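Local coordinates for protein pectate lyase 47 (Bacillus sp. TS-47, PDB 1VBL) that probably cleaves pectate by a calcium-dependent elimination reaction, as a thermostable, secreted member of the polysaccharide lyase 1 family, at residues D81-P86 / D170-W175; D124-Y129 / S187-I192. All blocks are in the same frame, centred on the assembly; numbering follows the deposited sequence.

Contact 1 of 2, residues D81-P86 / D170-W175; sequences DFYKDP and DYFPEW
Tyr-83 and Lys-84, at and just after the weakly bonded helix 80-83, face Tyr-171 and Phe-172, with CA atoms 8.6 Å apart for Tyr-83 and Tyr-171. At this spacing the contact is made largely by side chains, and it is apolar. Tyr-83 supplies most of its side: CB meets the edge of the Phe-172 ring at CE2, 3.6 Å away, while its own ring comes rim to rim with that of Tyr-171. There CD1 of Tyr-83 lies 3.7 Å from CD2 of Tyr-171; the planes are inclined at 48° and neither ring lies over the face of the other. With CG beside the backbone N (chi1 -52°), Phe-172 brings the far end of its ring to the backbone of Lys-84, where Phe-172 CZ lies 3.9 Å from Lys-84 N. An Asx turn, in which Asp-170 OD1 accepts from Phe-172 N at 2.9 Å, fixes the bend carrying the two aromatic residues. The Tyr-171 hydroxyl is hydrogen-bonded to Asn-70. Helix 110-126 ties both segments together: Tyr-83 packs on Arg-125, Asp-85 forms a salt bridge with Arg-117, and Phe-172 rests on Ser-118.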
# COMPACT_ATOMS: atom_id res chain seq x y z
N ASP A 81 -25.29 5.46 5.65
CA ASP A 81 -26.62 5.06 6.11
C ASP A 81 -26.95 3.62 5.70
O ASP A 81 -27.63 2.90 6.43
CB ASP A 81 -27.67 6.03 5.56
CG ASP A 81 -27.73 6.05 4.04
OD1 ASP A 81 -26.67 6.07 3.39
OD2 ASP A 81 -28.86 6.06 3.49
N PHE A 82 -26.45 3.22 4.54
CA PHE A 82 -26.66 1.88 4.01
C PHE A 82 -25.99 0.84 4.91
O PHE A 82 -26.53 -0.24 5.14
CB PHE A 82 -26.09 1.80 2.59
CG PHE A 82 -26.18 0.44 1.96
CD1 PHE A 82 -27.31 0.07 1.24
CD2 PHE A 82 -25.12 -0.46 2.07
CE1 PHE A 82 -27.39 -1.19 0.63
CE2 PHE A 82 -25.19 -1.72 1.46
CZ PHE A 82 -26.33 -2.08 0.74
N TYR A 83 -24.81 1.18 5.42
CA TYR A 83 -24.05 0.27 6.26
C TYR A 83 -24.33 0.35 7.76
O TYR A 83 -24.08 -0.60 8.49
CB TYR A 83 -22.55 0.50 6.06
CG TYR A 83 -22.06 0.35 4.64
CD1 TYR A 83 -21.60 1.46 3.93
CD2 TYR A 83 -22.00 -0.90 4.03
CE1 TYR A 83 -21.08 1.32 2.65
CE2 TYR A 83 -21.49 -1.04 2.75
CZ TYR A 83 -21.03 0.07 2.06
OH TYR A 83 -20.50 -0.07 0.81
N LYS A 84 -24.82 1.50 8.20
CA LYS A 84 -25.06 1.75 9.62
C LYS A 84 -25.93 0.75 10.39
O LYS A 84 -27.07 0.47 10.01
CB LYS A 84 -25.62 3.16 9.81
CG LYS A 84 -25.57 3.65 11.25
CD LYS A 84 -26.13 5.06 11.40
CE LYS A 84 -27.66 5.08 11.37
NZ LYS A 84 -28.25 4.28 12.48
N ASP A 85 -25.38 0.24 11.48
CA ASP A 85 -26.08 -0.70 12.35
C ASP A 85 -27.19 0.10 13.05
O ASP A 85 -27.02 1.28 13.34
CB ASP A 85 -25.12 -1.26 13.40
CG ASP A 85 -25.77 -2.28 14.32
OD1 ASP A 85 -25.84 -3.47 13.95
OD2 ASP A 85 -26.20 -1.88 15.42
N PRO A 86 -28.34 -0.54 13.32
CA PRO A 86 -29.46 0.14 13.99
C PRO A 86 -29.08 0.72 15.35
O PRO A 86 -29.69 1.68 15.82
CB PRO A 86 -30.51 -0.97 14.13
CG PRO A 86 -30.17 -1.92 13.03
CD PRO A 86 -28.67 -1.94 13.05
N ASP A 170 -13.03 4.41 5.06
CA ASP A 170 -13.64 3.58 6.09
C ASP A 170 -14.66 4.49 6.79
O ASP A 170 -14.27 5.43 7.48
CB ASP A 170 -12.58 3.12 7.10
CG ASP A 170 -13.10 2.10 8.09
OD1 ASP A 170 -14.31 2.15 8.43
OD2 ASP A 170 -12.31 1.25 8.55
N TYR A 171 -15.94 4.21 6.61
CA TYR A 171 -16.99 5.03 7.21
C TYR A 171 -17.13 4.87 8.72
O TYR A 171 -17.79 5.68 9.38
CB TYR A 171 -18.36 4.72 6.58
CG TYR A 171 -18.50 5.08 5.12
CD1 TYR A 171 -17.84 6.19 4.58
CD2 TYR A 171 -19.35 4.36 4.29
CE1 TYR A 171 -18.03 6.56 3.25
CE2 TYR A 171 -19.55 4.72 2.96
CZ TYR A 171 -18.89 5.83 2.45
OH TYR A 171 -19.10 6.20 1.14
N PHE A 172 -16.52 3.83 9.27
CA PHE A 172 -16.61 3.58 10.70
C PHE A 172 -15.26 3.29 11.32
O PHE A 172 -15.02 2.20 11.83
CB PHE A 172 -17.58 2.42 10.94
CG PHE A 172 -18.90 2.61 10.26
CD1 PHE A 172 -19.86 3.46 10.79
CD2 PHE A 172 -19.16 1.99 9.03
CE1 PHE A 172 -21.06 3.71 10.12
CE2 PHE A 172 -20.36 2.23 8.35
CZ PHE A 172 -21.30 3.09 8.90
N PRO A 173 -14.35 4.28 11.29
CA PRO A 173 -13.01 4.13 11.86
C PRO A 173 -13.09 3.82 13.34
O PRO A 173 -14.01 4.27 14.03
CB PRO A 173 -12.38 5.51 11.63
CG PRO A 173 -13.13 6.05 10.46
CD PRO A 173 -14.54 5.64 10.76
N GLU A 174 -12.13 3.05 13.82
CA GLU A 174 -12.06 2.68 15.22
C GLU A 174 -11.28 3.74 15.98
O GLU A 174 -10.25 4.22 15.52
CB GLU A 174 -11.35 1.33 15.35
CG GLU A 174 -10.87 0.99 16.74
CD GLU A 174 -9.87 -0.15 16.73
OE1 GLU A 174 -10.26 -1.28 16.37
OE2 GLU A 174 -8.69 0.08 17.07
N TRP A 175 -11.78 4.13 17.15
CA TRP A 175 -11.06 5.11 17.97
C TRP A 175 -10.23 4.33 18.98
O TRP A 175 -10.75 3.45 19.66
CB TRP A 175 -12.03 6.04 18.71
CG TRP A 175 -11.34 6.82 19.81
CD1 TRP A 175 -11.54 6.70 21.16
CD2 TRP A 175 -10.32 7.82 19.64
NE1 TRP A 175 -10.71 7.56 21.84
CE2 TRP A 175 -9.95 8.26 20.93
CE3 TRP A 175 -9.69 8.38 18.53
CZ2 TRP A 175 -8.97 9.23 21.14
CZ3 TRP A 175 -8.71 9.35 18.73
CH2 TRP A 175 -8.36 9.76 20.03

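Contact 2 of 2, residues D124-Y129 / S187-I192. With CA (calcium ion), chain B.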
# COMPACT_ATOMS: atom_id res chain seq x y z
N ASP A 124 -17.29 -6.36 4.11
CA ASP A 124 -17.77 -7.48 3.30
C ASP A 124 -18.21 -7.06 1.90
O ASP A 124 -18.28 -7.89 1.00
CB ASP A 124 -18.92 -8.21 4.02
CG ASP A 124 -18.45 -8.98 5.24
OD1 ASP A 124 -17.24 -9.23 5.37
OD2 ASP A 124 -19.31 -9.34 6.07
N ARG A 125 -18.52 -5.78 1.71
CA ARG A 125 -18.96 -5.31 0.40
C ARG A 125 -17.90 -4.65 -0.48
O ARG A 125 -17.87 -4.89 -1.69
CB ARG A 125 -20.14 -4.34 0.54
CG ARG A 125 -20.56 -3.66 -0.77
CD ARG A 125 -21.95 -3.04 -0.67
NE ARG A 125 -22.98 -4.06 -0.49
CZ ARG A 125 -23.55 -4.74 -1.49
NH1 ARG A 125 -23.20 -4.51 -2.75
NH2 ARG A 125 -24.45 -5.67 -1.22
N ILE A 126 -17.04 -3.84 0.12
CA ILE A 126 -16.02 -3.12 -0.65
C ILE A 126 -14.65 -3.76 -0.83
O ILE A 126 -13.90 -3.36 -1.72
CB ILE A 126 -15.82 -1.69 -0.10
CG1 ILE A 126 -15.06 -1.73 1.23
CG2 ILE A 126 -17.18 -1.01 0.08
CD1 ILE A 126 -14.75 -0.35 1.79
N MET A 127 -14.31 -4.74 0.00
CA MET A 127 -13.02 -5.41 -0.15
C MET A 127 -13.25 -6.64 -1.01
O MET A 127 -13.86 -7.62 -0.58
CB MET A 127 -12.43 -5.79 1.21
CG MET A 127 -12.04 -4.58 2.06
SD MET A 127 -11.11 -3.30 1.15
CE MET A 127 -9.63 -4.19 0.74
N VAL A 128 -12.76 -6.57 -2.25
CA VAL A 128 -12.92 -7.64 -3.23
C VAL A 128 -11.81 -8.68 -3.17
O VAL A 128 -10.63 -8.36 -3.32
CB VAL A 128 -12.97 -7.04 -4.66
CG1 VAL A 128 -13.16 -8.13 -5.69
CG2 VAL A 128 -14.10 -6.02 -4.75
N TYR A 129 -12.20 -9.94 -2.95
CA TYR A 129 -11.23 -11.04 -2.89
C TYR A 129 -10.74 -11.40 -4.29
O TYR A 129 -11.52 -11.40 -5.25
CB TYR A 129 -11.87 -12.28 -2.27
CG TYR A 129 -11.94 -12.24 -0.76
CD1 TYR A 129 -10.81 -12.49 0.02
CD2 TYR A 129 -13.14 -11.97 -0.11
CE1 TYR A 129 -10.87 -12.46 1.41
CE2 TYR A 129 -13.22 -11.94 1.28
CZ TYR A 129 -12.08 -12.19 2.03
OH TYR A 129 -12.16 -12.15 3.40
N SER A 187 -8.32 3.13 10.48
CA SER A 187 -9.20 2.49 9.52
C SER A 187 -8.65 1.15 9.05
O SER A 187 -7.49 0.84 9.26
CB SER A 187 -9.45 3.42 8.34
OG SER A 187 -10.24 4.51 8.75
N GLU A 188 -9.51 0.38 8.39
CA GLU A 188 -9.17 -0.96 7.94
C GLU A 188 -8.88 -1.20 6.46
O GLU A 188 -8.17 -2.14 6.11
CB GLU A 188 -10.32 -1.90 8.37
CG GLU A 188 -10.32 -3.27 7.72
CD GLU A 188 -9.70 -4.34 8.60
OE1 GLU A 188 -9.60 -5.49 8.14
OE2 GLU A 188 -9.33 -4.02 9.75
N TYR A 189 -9.41 -0.34 5.59
CA TYR A 189 -9.27 -0.58 4.16
C TYR A 189 -8.08 -0.00 3.41
O TYR A 189 -7.74 1.17 3.54
CB TYR A 189 -10.57 -0.14 3.47
CG TYR A 189 -11.80 -0.58 4.24
CD1 TYR A 189 -11.99 -1.92 4.59
CD2 TYR A 189 -12.74 0.36 4.69
CE1 TYR A 189 -13.08 -2.32 5.37
CE2 TYR A 189 -13.84 -0.03 5.47
CZ TYR A 189 -14.00 -1.37 5.80
OH TYR A 189 -15.05 -1.77 6.60
N ASP A 190 -7.46 -0.87 2.60
CA ASP A 190 -6.32 -0.50 1.75
C ASP A 190 -6.78 -0.69 0.31
O ASP A 190 -7.70 -1.46 0.05
CB ASP A 190 -5.14 -1.44 1.97
CG ASP A 190 -4.89 -1.73 3.42
OD1 ASP A 190 -4.83 -0.77 4.21
OD2 ASP A 190 -4.74 -2.93 3.76
N SER A 191 -6.12 -0.02 -0.63
CA SER A 191 -6.49 -0.19 -2.04
C SER A 191 -6.11 -1.62 -2.44
O SER A 191 -6.82 -2.27 -3.20
CB SER A 191 -5.75 0.83 -2.91
OG SER A 191 -6.30 2.12 -2.73
N ILE A 192 -4.98 -2.09 -1.92
CA ILE A 192 -4.52 -3.44 -2.17
C ILE A 192 -3.91 -3.98 -0.88
O ILE A 192 -2.99 -3.39 -0.32
CB ILE A 192 -3.44 -3.51 -3.29
CG1 ILE A 192 -4.06 -3.12 -4.63
CG2 ILE A 192 -2.86 -4.92 -3.37
CD1 ILE A 192 -3.11 -3.22 -5.81
CA CA B . -3.76 -2.25 6.12
O HOH W 1 -6.03 -2.53 6.81
O HOH W 2 -2.89 -4.72 6.12
O HOH W 3 -2.95 -2.14 8.50
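Ile-126 and Met-127 converge on the ring of Tyr-189, the residue before a calcium ligand, in the parallel beta-helix fold of polysaccharide lyase family 1. The first segment is the end of helix 110-126 and the strand 127-129 that follows; the second is a loop leading into strand 192-195. Both strands belong to one parallel sheet, with strand 149-153 between them.

Ile-126 comes over one face of the tyrosine, its side chain crossing that of Tyr-189 at about a right angle. Its CD1 makes a CH-pi contact, 3.8 Å from the ring centroid and 18° off the normal, displaced toward the CD2 rim. With CG1 between the backbone N and the carbonyl carbon (chi1 73°) and the chain extended beyond it, CD1 is the methyl that reaches the ring. On the opposite face, CB of Glu-188 sits near the rim, so the ring is held between an isoleucine methyl and its own chain neighbour.

Met-127 approaches obliquely from the CD1 side. CG touches Tyr-189 CD1 at 3.7 Å, and SD lies 4.9 Å from the ring centroid in a Met-aromatic contact. Bends at chi2 and chi3 carry the methyl past the tyrosine to the backbone of Asp-190, where CE lies 3.4 Å from the carbonyl O. Helix 110-126 also borders Tyr-189 through Gln-119, Gln-122 and Lys-123.

Asp-190 turns its side chain away from this apolar cluster and toward the metal. Asp-229 and Asp-233 join it at the calcium ion, and Gly-230 N donates to its OD1. Three waters also bind the ion, and Asp-190 chelates it with both carboxylate oxygens, OD1 and OD2 each 2.6 Å from calcium.

Contacts 1 and 2 have centres about 14 Å apart and alternate along the chain, 81-86 and 124-129 preceding 170-175 and 187-192. They meet at two places. Tyr-83 OH of contact 1 packs on Ile-126 CG2 of contact 2, 3.5 Å away, joining the short helix to the end of helix 110-126. Asp-170 links the two later segments: its OD2 probably accepts a hydrogen bond from Glu-188 N at 2.9 Å, and its CG lies 3.5 Å from Tyr-189 CE2. Contact 1 is remote from the calcium site, whereas contact 2 reaches it directly through Asp-190, whose side chain comes within about 3 Å, nearest atom to nearest atom, of those of Asp-229 and Asp-233.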